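Sulfur oxidation protein soxB (Thermus thermophilus, PDB 2WDD) probably hydrolyses the sulfur-sulfur bond of cysteine S-thiosulfonate, releasing sulfate in the Sox sulfur oxidation pathway, with a two-manganese active site. Local coordinates at residues V389-P402 with R500-Q512. Residues are numbered along the deposited sequence; the frame is centred on the assembly and turned at random. Where two conformers were deposited one is given.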
ATOM      1  N   VAL A 389      -4.472  -9.039 -21.816  1.00 10.15           N
ATOM      2  CA  VAL A 389      -3.330  -9.853 -22.205  1.00 10.15           C
ATOM      3  C   VAL A 389      -3.767 -10.967 -23.158  1.00 12.76           C
ATOM      4  O   VAL A 389      -3.145 -11.169 -24.202  1.00 13.23           O
ATOM      5  CB  VAL A 389      -2.562 -10.400 -20.976  1.00 12.90           C
ATOM      6  CG1 VAL A 389      -1.540 -11.466 -21.395  1.00 12.45           C
ATOM      7  CG2 VAL A 389      -1.862  -9.259 -20.226  1.00 12.56           C
ATOM      8  N   LYS A 390      -4.860 -11.658 -22.834  1.00 10.78           N
ATOM      9  CA  LYS A 390      -5.327 -12.749 -23.689  1.00 10.85           C
ATOM     10  C   LYS A 390      -5.841 -12.240 -25.032  1.00 15.72           C
ATOM     11  O   LYS A 390      -5.755 -12.938 -26.041  1.00 15.36           O
ATOM     12  CB  LYS A 390      -6.392 -13.579 -22.979  1.00 12.95           C
ATOM     13  CG  LYS A 390      -5.809 -14.471 -21.900  1.00 14.90           C
ATOM     14  CD  LYS A 390      -6.763 -15.602 -21.555  1.00 16.88           C
ATOM     15  CE  LYS A 390      -6.113 -16.628 -20.645  1.00 18.83           C
ATOM     16  NZ  LYS A 390      -6.934 -17.870 -20.582  1.00 22.48           N
ATOM     17  N   ALA A 391      -6.373 -11.022 -25.049  1.00 12.56           N
ATOM     18  CA  ALA A 391      -6.867 -10.454 -26.297  1.00 12.98           C
ATOM     19  C   ALA A 391      -5.712 -10.182 -27.255  1.00 16.35           C
ATOM     20  O   ALA A 391      -5.830 -10.416 -28.461  1.00 16.87           O
ATOM     21  CB  ALA A 391      -7.649  -9.148 -26.033  1.00 13.74           C
ATOM     22  N   ILE A 392      -4.602  -9.677 -26.727  1.00 12.22           N
ATOM     23  CA  ILE A 392      -3.456  -9.354 -27.567  0.50 12.60           C
ATOM     24  C   ILE A 392      -2.540 -10.543 -27.812  1.00 15.95           C
ATOM     25  O   ILE A 392      -1.875 -10.621 -28.860  1.00 15.60           O
ATOM     26  CB  ILE A 392      -2.711  -8.118 -27.055  0.50 15.65           C
ATOM     27  CG1 ILE A 392      -3.626  -6.891 -27.137  0.50 16.55           C
ATOM     28  CG2 ILE A 392      -1.434  -7.885 -27.858  0.50 16.68           C
ATOM     29  CD1 ILE A 392      -3.102  -5.697 -26.397  0.50 22.45           C
ATOM     30  N   TYR A 393      -2.531 -11.482 -26.871  1.00 12.82           N
ATOM     31  CA  TYR A 393      -1.729 -12.699 -26.978  1.00 11.93           C
ATOM     32  C   TYR A 393      -2.606 -13.919 -26.716  1.00 15.15           C
ATOM     33  O   TYR A 393      -2.572 -14.517 -25.642  1.00 14.21           O
ATOM     34  CB  TYR A 393      -0.585 -12.671 -25.965  1.00 11.92           C
ATOM     35  CG  TYR A 393       0.291 -11.458 -26.102  1.00 12.40           C
ATOM     36  CD1 TYR A 393       1.279 -11.405 -27.070  1.00 14.16           C
ATOM     37  CD2 TYR A 393       0.130 -10.361 -25.264  1.00 13.22           C
ATOM     38  CE1 TYR A 393       2.083 -10.296 -27.204  1.00 14.17           C
ATOM     39  CE2 TYR A 393       0.929  -9.241 -25.386  1.00 14.09           C
ATOM     40  CZ  TYR A 393       1.906  -9.211 -26.365  1.00 19.85           C
ATOM     41  OH  TYR A 393       2.700  -8.096 -26.521  1.00 16.33           O
ATOM     42  N   PRO A 394      -3.419 -14.297 -27.708  1.00 14.34           N
ATOM     43  CA  PRO A 394      -4.375 -15.404 -27.616  1.00 14.20           C
ATOM     44  C   PRO A 394      -3.769 -16.764 -27.246  1.00 17.17           C
ATOM     45  O   PRO A 394      -4.478 -17.638 -26.747  1.00 17.94           O
ATOM     46  CB  PRO A 394      -5.015 -15.435 -29.013  1.00 16.19           C
ATOM     47  CG  PRO A 394      -4.773 -14.067 -29.583  1.00 21.57           C
ATOM     48  CD  PRO A 394      -3.457 -13.624 -29.018  1.00 16.74           C
ATOM     49  N   GLU A 395      -2.463 -16.935 -27.457  1.00 13.21           N
ATOM     50  CA  GLU A 395      -1.798 -18.185 -27.105  0.50 11.29           C
ATOM     51  C   GLU A 395      -1.666 -18.375 -25.588  1.00 16.72           C
ATOM     52  O   GLU A 395      -1.510 -19.500 -25.106  1.00 17.56           O
ATOM     53  CB  GLU A 395      -0.414 -18.240 -27.757  0.50 11.76           C
ATOM     54  CG  GLU A 395      -0.400 -17.780 -29.213  0.50 20.35           C
ATOM     55  CD  GLU A 395       0.120 -16.357 -29.393  0.50 31.85           C
ATOM     56  OE1 GLU A 395       0.994 -16.160 -30.263  0.50 30.75           O
ATOM     57  OE2 GLU A 395      -0.373 -15.429 -28.714  0.50 10.62           O
ATOM     58  N   VAL A 396      -1.744 -17.278 -24.837  1.00 13.58           N
ATOM     59  CA  VAL A 396      -1.599 -17.342 -23.379  1.00 13.29           C
ATOM     60  C   VAL A 396      -2.756 -18.059 -22.704  1.00 15.04           C
ATOM     61  O   VAL A 396      -3.923 -17.707 -22.923  1.00 14.09           O
ATOM     62  CB  VAL A 396      -1.399 -15.957 -22.779  1.00 15.77           C
ATOM     63  CG1 VAL A 396      -1.385 -16.031 -21.247  1.00 14.96           C
ATOM     64  CG2 VAL A 396      -0.123 -15.336 -23.308  1.00 15.60           C
ATOM     65  N   GLU A 397      -2.420 -19.008 -21.831  1.00 12.25           N
ATOM     66  CA  GLU A 397      -3.408 -19.795 -21.104  1.00 12.19           C
ATOM     67  C   GLU A 397      -3.690 -19.293 -19.697  1.00 14.59           C
ATOM     68  O   GLU A 397      -4.817 -19.389 -19.224  1.00 13.90           O
ATOM     69  CB  GLU A 397      -3.013 -21.270 -21.078  1.00 13.76           C
ATOM     70  CG  GLU A 397      -2.972 -21.865 -22.482  1.00 18.50           C
ATOM     71  CD  GLU A 397      -2.164 -23.137 -22.572  1.00 33.23           C
ATOM     72  OE1 GLU A 397      -2.748 -24.208 -22.349  1.00 22.44           O
ATOM     73  OE2 GLU A 397      -0.976 -23.072 -22.954  1.00 31.39           O
ATOM     74  N   VAL A 398      -2.665 -18.764 -19.031  1.00 11.34           N
ATOM     75  CA  VAL A 398      -2.829 -18.239 -17.678  1.00 10.88           C
ATOM     76  C   VAL A 398      -2.069 -16.920 -17.560  1.00 12.32           C
ATOM     77  O   VAL A 398      -0.928 -16.812 -18.004  1.00 11.38           O
ATOM     78  CB  VAL A 398      -2.355 -19.252 -16.617  1.00 14.62           C
ATOM     79  CG1 VAL A 398      -3.341 -20.413 -16.500  1.00 14.11           C
ATOM     80  CG2 VAL A 398      -0.947 -19.753 -16.929  1.00 14.71           C
ATOM     81  N   VAL A 399      -2.697 -15.919 -16.948  1.00  9.99           N
ATOM     82  CA  VAL A 399      -2.042 -14.627 -16.743  1.00  9.33           C
ATOM     83  C   VAL A 399      -1.908 -14.397 -15.243  1.00 12.34           C
ATOM     84  O   VAL A 399      -2.925 -14.321 -14.548  1.00 11.49           O
ATOM     85  CB  VAL A 399      -2.843 -13.472 -17.364  1.00 11.23           C
ATOM     86  CG1 VAL A 399      -2.127 -12.142 -17.138  1.00 10.89           C
ATOM     87  CG2 VAL A 399      -3.128 -13.726 -18.864  1.00 11.22           C
ATOM     88  N   PHE A 400      -0.669 -14.268 -14.761  1.00  9.55           N
ATOM     89  CA  PHE A 400      -0.422 -14.021 -13.339  1.00  8.34           C
ATOM     90  C   PHE A 400      -0.255 -12.527 -13.104  1.00 11.46           C
ATOM     91  O   PHE A 400       0.701 -11.922 -13.592  1.00 11.51           O
ATOM     92  CB  PHE A 400       0.866 -14.731 -12.880  1.00  9.53           C
ATOM     93  CG  PHE A 400       0.767 -16.225 -12.867  1.00  9.83           C
ATOM     94  CD1 PHE A 400       0.590 -16.910 -11.673  1.00 11.13           C
ATOM     95  CD2 PHE A 400       0.901 -16.958 -14.039  1.00 11.71           C
ATOM     96  CE1 PHE A 400       0.534 -18.292 -11.641  1.00 12.51           C
ATOM     97  CE2 PHE A 400       0.836 -18.348 -14.015  1.00 13.58           C
ATOM     98  CZ  PHE A 400       0.632 -19.015 -12.816  1.00 12.39           C
ATOM     99  N   SER A 401      -1.179 -11.943 -12.342  1.00  9.17           N
ATOM    100  CA  SER A 401      -1.131 -10.517 -12.022  1.00  7.98           C
ATOM    101  C   SER A 401      -0.655 -10.350 -10.593  1.00 11.48           C
ATOM    102  O   SER A 401      -1.066 -11.098  -9.701  1.00 10.44           O
ATOM    103  CB  SER A 401      -2.524  -9.890 -12.172  1.00 10.33           C
ATOM    104  OG  SER A 401      -2.884  -9.748 -13.536  1.00 13.25           O
ATOM    105  N   PRO A 402       0.214  -9.358 -10.357  1.00  8.42           N
ATOM    106  CA  PRO A 402       0.786  -9.118  -9.028  1.00  9.03           C
ATOM    107  C   PRO A 402      -0.242  -8.519  -8.077  1.00 11.24           C
ATOM    108  O   PRO A 402      -0.888  -7.503  -8.380  1.00 10.63           O
ATOM    109  CB  PRO A 402       1.906  -8.113  -9.314  1.00 10.79           C
ATOM    110  CG  PRO A 402       1.403  -7.331 -10.511  1.00 13.49           C
ATOM    111  CD  PRO A 402       0.613  -8.332 -11.340  1.00 10.33           C
ATOM    112  N   ARG A 500       1.827 -31.069 -18.182  1.00 20.54           N
ATOM    113  CA  ARG A 500       1.582 -30.271 -19.367  1.00 19.65           C
ATOM    114  C   ARG A 500       2.268 -28.919 -19.260  1.00 21.81           C
ATOM    115  O   ARG A 500       2.345 -28.334 -18.174  1.00 19.96           O
ATOM    116  CB  ARG A 500       0.072 -30.067 -19.542  1.00 19.85           C
ATOM    117  CG  ARG A 500      -0.338 -29.229 -20.747  1.00 30.56           C
ATOM    118  CD  ARG A 500      -1.847 -29.003 -20.736  1.00 39.84           C
ATOM    119  NE  ARG A 500      -2.369 -28.534 -22.017  1.00 49.44           N
ATOM    120  CZ  ARG A 500      -2.040 -27.380 -22.587  1.00 61.30           C
ATOM    121  NH1 ARG A 500      -1.172 -26.570 -22.003  1.00 38.13           N
ATOM    122  NH2 ARG A 500      -2.577 -27.037 -23.751  1.00 55.05           N
ATOM    123  N   ARG A 501       2.777 -28.437 -20.387  1.00 18.52           N
ATOM    124  CA  ARG A 501       3.403 -27.124 -20.462  0.50 18.38           C
ATOM    125  C   ARG A 501       2.297 -26.146 -20.842  1.00 21.09           C
ATOM    126  O   ARG A 501       1.590 -26.356 -21.832  1.00 20.94           O
ATOM    127  CB  ARG A 501       4.485 -27.096 -21.549  0.50 19.83           C
ATOM    128  CG  ARG A 501       5.772 -27.822 -21.194  0.50 29.34           C
ATOM    129  CD  ARG A 501       6.957 -27.264 -21.980  0.50 38.54           C
ATOM    130  NE  ARG A 501       6.586 -26.830 -23.326  0.50 43.54           N
ATOM    131  CZ  ARG A 501       7.283 -25.960 -24.053  0.50 55.21           C
ATOM    132  NH1 ARG A 501       8.393 -25.422 -23.564  0.50 39.94           N
ATOM    133  NH2 ARG A 501       6.872 -25.626 -25.268  0.50 41.28           N
ATOM    134  N   TYR A 502       2.119 -25.108 -20.034  1.00 14.45           N
ATOM    135  CA  TYR A 502       1.104 -24.097 -20.290  1.00 13.08           C
ATOM    136  C   TYR A 502       1.806 -22.782 -20.579  1.00 16.40           C
ATOM    137  O   TYR A 502       2.813 -22.457 -19.935  1.00 16.40           O
ATOM    138  CB  TYR A 502       0.242 -23.898 -19.042  1.00 13.00           C
ATOM    139  CG  TYR A 502      -0.638 -25.070 -18.676  1.00 13.79           C
ATOM    140  CD1 TYR A 502      -1.960 -25.129 -19.103  1.00 15.38           C
ATOM    141  CD2 TYR A 502      -0.167 -26.088 -17.858  1.00 14.25           C
ATOM    142  CE1 TYR A 502      -2.774 -26.191 -18.762  1.00 16.28           C
ATOM    143  CE2 TYR A 502      -0.979 -27.161 -17.505  1.00 14.59           C
ATOM    144  CZ  TYR A 502      -2.282 -27.203 -17.962  1.00 18.23           C
ATOM    145  OH  TYR A 502      -3.107 -28.245 -17.602  1.00 19.24           O
ATOM    146  N   LEU A 503       1.279 -22.006 -21.520  1.00 12.72           N
ATOM    147  CA  LEU A 503       1.870 -20.696 -21.786  1.00 11.52           C
ATOM    148  C   LEU A 503       1.316 -19.712 -20.764  1.00 14.53           C
ATOM    149  O   LEU A 503       0.096 -19.530 -20.642  1.00 13.32           O
ATOM    150  CB  LEU A 503       1.605 -20.204 -23.209  1.00 11.43           C
ATOM    151  CG  LEU A 503       2.278 -18.865 -23.532  1.00 15.01           C
ATOM    152  CD1 LEU A 503       3.794 -18.932 -23.365  1.00 15.31           C
ATOM    153  CD2 LEU A 503       1.916 -18.389 -24.931  1.00 16.79           C
ATOM    154  N   ALA A 504       2.228 -19.107 -20.013  1.00 11.29           N
ATOM    155  CA  ALA A 504       1.867 -18.179 -18.966  1.00 10.85           C
ATOM    156  C   ALA A 504       2.338 -16.781 -19.304  1.00 13.68           C
ATOM    157  O   ALA A 504       3.225 -16.581 -20.134  1.00 12.65           O
ATOM    158  CB  ALA A 504       2.480 -18.609 -17.640  1.00 11.63           C
ATOM    159  N   ALA A 505       1.743 -15.805 -18.634  1.00 10.84           N
ATOM    160  CA  ALA A 505       2.183 -14.424 -18.769  1.00  9.93           C
ATOM    161  C   ALA A 505       2.231 -13.869 -17.358  1.00 12.25           C
ATOM    162  O   ALA A 505       1.453 -14.279 -16.510  1.00 12.42           O
ATOM    163  CB  ALA A 505       1.215 -13.614 -19.632  1.00 10.98           C
ATOM    164  N   ALA A 506       3.191 -12.996 -17.082  1.00  9.51           N
ATOM    165  CA  ALA A 506       3.300 -12.415 -15.743  1.00  9.49           C
ATOM    166  C   ALA A 506       4.002 -11.084 -15.834  1.00 11.34           C
ATOM    167  O   ALA A 506       4.825 -10.875 -16.719  1.00 11.01           O
ATOM    168  CB  ALA A 506       4.088 -13.345 -14.822  1.00 10.54           C
ATOM    169  N   TYR A 507       3.706 -10.193 -14.894  1.00  9.44           N
ATOM    170  CA  TYR A 507       4.402  -8.918 -14.819  1.00  8.43           C
ATOM    171  C   TYR A 507       4.449  -8.508 -13.345  1.00 12.84           C
ATOM    172  O   TYR A 507       3.652  -8.994 -12.531  1.00 11.98           O
ATOM    173  CB  TYR A 507       3.695  -7.834 -15.655  1.00  9.32           C
ATOM    174  CG  TYR A 507       2.403  -7.333 -15.054  1.00  9.74           C
ATOM    175  CD1 TYR A 507       2.384  -6.167 -14.299  1.00 11.13           C
ATOM    176  CD2 TYR A 507       1.191  -7.978 -15.299  1.00 10.71           C
ATOM    177  CE1 TYR A 507       1.221  -5.676 -13.760  1.00 12.53           C
ATOM    178  CE2 TYR A 507       0.004  -7.503 -14.730  1.00 11.48           C
ATOM    179  CZ  TYR A 507       0.039  -6.335 -13.970  1.00 14.63           C
ATOM    180  OH  TYR A 507      -1.102  -5.802 -13.410  1.00 15.09           O
ATOM    181  N   GLY A 508       5.404  -7.650 -13.008  1.00 10.73           N
ATOM    182  CA  GLY A 508       5.543  -7.119 -11.653  1.00 11.21           C
ATOM    183  C   GLY A 508       6.128  -8.049 -10.605  1.00 15.11           C
ATOM    184  O   GLY A 508       5.983  -7.786  -9.398  1.00 14.52           O
ATOM    185  N   GLY A 509       6.821  -9.105 -11.029  1.00 12.08           N
ATOM    186  CA  GLY A 509       7.399 -10.053 -10.098  1.00 12.07           C
ATOM    187  C   GLY A 509       8.567 -10.826 -10.676  1.00 14.78           C
ATOM    188  O   GLY A 509       9.301 -10.313 -11.525  1.00 15.12           O
ATOM    189  N   ARG A 510       8.731 -12.058 -10.213  1.00 13.08           N
ATOM    190  CA  ARG A 510       9.847 -12.911 -10.617  1.00 12.80           C
ATOM    191  C   ARG A 510       9.432 -14.265 -11.165  1.00 15.84           C
ATOM    192  O   ARG A 510      10.272 -15.147 -11.337  1.00 14.97           O
ATOM    193  CB  ARG A 510      10.728 -13.193  -9.398  1.00 14.22           C
ATOM    194  CG  ARG A 510      11.488 -12.004  -8.917  1.00 16.91           C
ATOM    195  CD  ARG A 510      12.201 -12.332  -7.624  1.00 17.65           C
ATOM    196  NE  ARG A 510      12.951 -11.184  -7.171  1.00 19.34           N
ATOM    197  CZ  ARG A 510      13.862 -11.223  -6.211  1.00 24.80           C
ATOM    198  NH1 ARG A 510      14.142 -12.369  -5.602  1.00 15.52           N
ATOM    199  NH2 ARG A 510      14.501 -10.113  -5.884  1.00 16.91           N
ATOM    200  N   LEU A 511       8.139 -14.473 -11.365  1.00 12.75           N
ATOM    201  CA  LEU A 511       7.684 -15.773 -11.820  1.00 12.15           C
ATOM    202  C   LEU A 511       8.397 -16.261 -13.085  1.00 13.08           C
ATOM    203  O   LEU A 511       8.719 -17.447 -13.219  1.00 13.48           O
ATOM    204  CB  LEU A 511       6.172 -15.756 -12.025  1.00 11.99           C
ATOM    205  CG  LEU A 511       5.549 -17.106 -12.379  1.00 16.59           C
ATOM    206  CD1 LEU A 511       5.959 -18.175 -11.361  1.00 17.07           C
ATOM    207  CD2 LEU A 511       4.020 -16.954 -12.439  1.00 17.43           C
ATOM    208  N   GLN A 512       8.690 -15.333 -13.987  1.00 10.65           N
ATOM    209  CA  GLN A 512       9.347 -15.691 -15.241  1.00 10.54           C
ATOM    210  C   GLN A 512      10.681 -16.421 -15.030  1.00 15.09           C
ATOM    211  O   GLN A 512      11.133 -17.155 -15.913  1.00 14.18           O
ATOM    212  CB  GLN A 512       9.515 -14.461 -16.144  1.00 11.40           C
ATOM    213  CG  GLN A 512      10.445 -13.372 -15.608  1.00 12.84           C
ATOM    214  CD  GLN A 512       9.778 -12.453 -14.586  1.00 18.53           C
ATOM    215  OE1 GLN A 512       8.577 -12.552 -14.326  1.00 13.60           O
ATOM    216  NE2 GLN A 512      10.565 -11.560 -13.994  1.00 17.53           N
TER
HETATM  217  O   HOH W   1      -3.277  -7.151 -13.292  1.00 13.14           O
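Strands 398-401 and 501-507 pair in parallel inside the mixed sheet of the 5'-nucleotidase C-terminal domain, each also bordered by an antiparallel neighbour, 468-470 and 431-438 respectively. Ala505 centres the register: its N donates to Val398 O and its O accepts from Phe400 N (2.7 Å), the alternation of a parallel pair. Small alanines suit strand 501-507 because bulk arrives from across: Val389 CG1, from helix 380-392, and Val396 CG1 both rest on Ala505 CB, while Val398 CG2 meets Ala504 CB on the other face. On that second face Leu511 CD2 sits over the centre of the Phe400 ring, a CH-pi contact (3.4 Å to the centroid), and Val445 of helix 439-453 touches both residues.

Toward the N-terminal end of the pairing, Leu503 O accepts from two successive amides, Glu397 N and Val398 N. A glutamate suits position 397 because its two oxygens serve two partners: extended beyond CG (chi2 161°), it takes Leu503 N on OE2 from above the carboxylate plane in a nearly straight bond, and OE1 makes a salt bridge to Arg500 NH1 (2.9 Å), the two flat groups turned 73° apart.

At the far end, Pro402, whose side chain is about 12 Å from those of the manganese ligands His38 and His163, offers ring C-H groups to Tyr507, its CD over one face in a CH-pi contact (3.6 Å to the centroid). A leucine replacing Tyr507 would probably leave Pro402 without its aromatic platform and break the water link to Ser401. That water lies in the plane of the Tyr507 ring, 2.6 Å from Tyr507 OH and 2.6 Å from Ser401 OG.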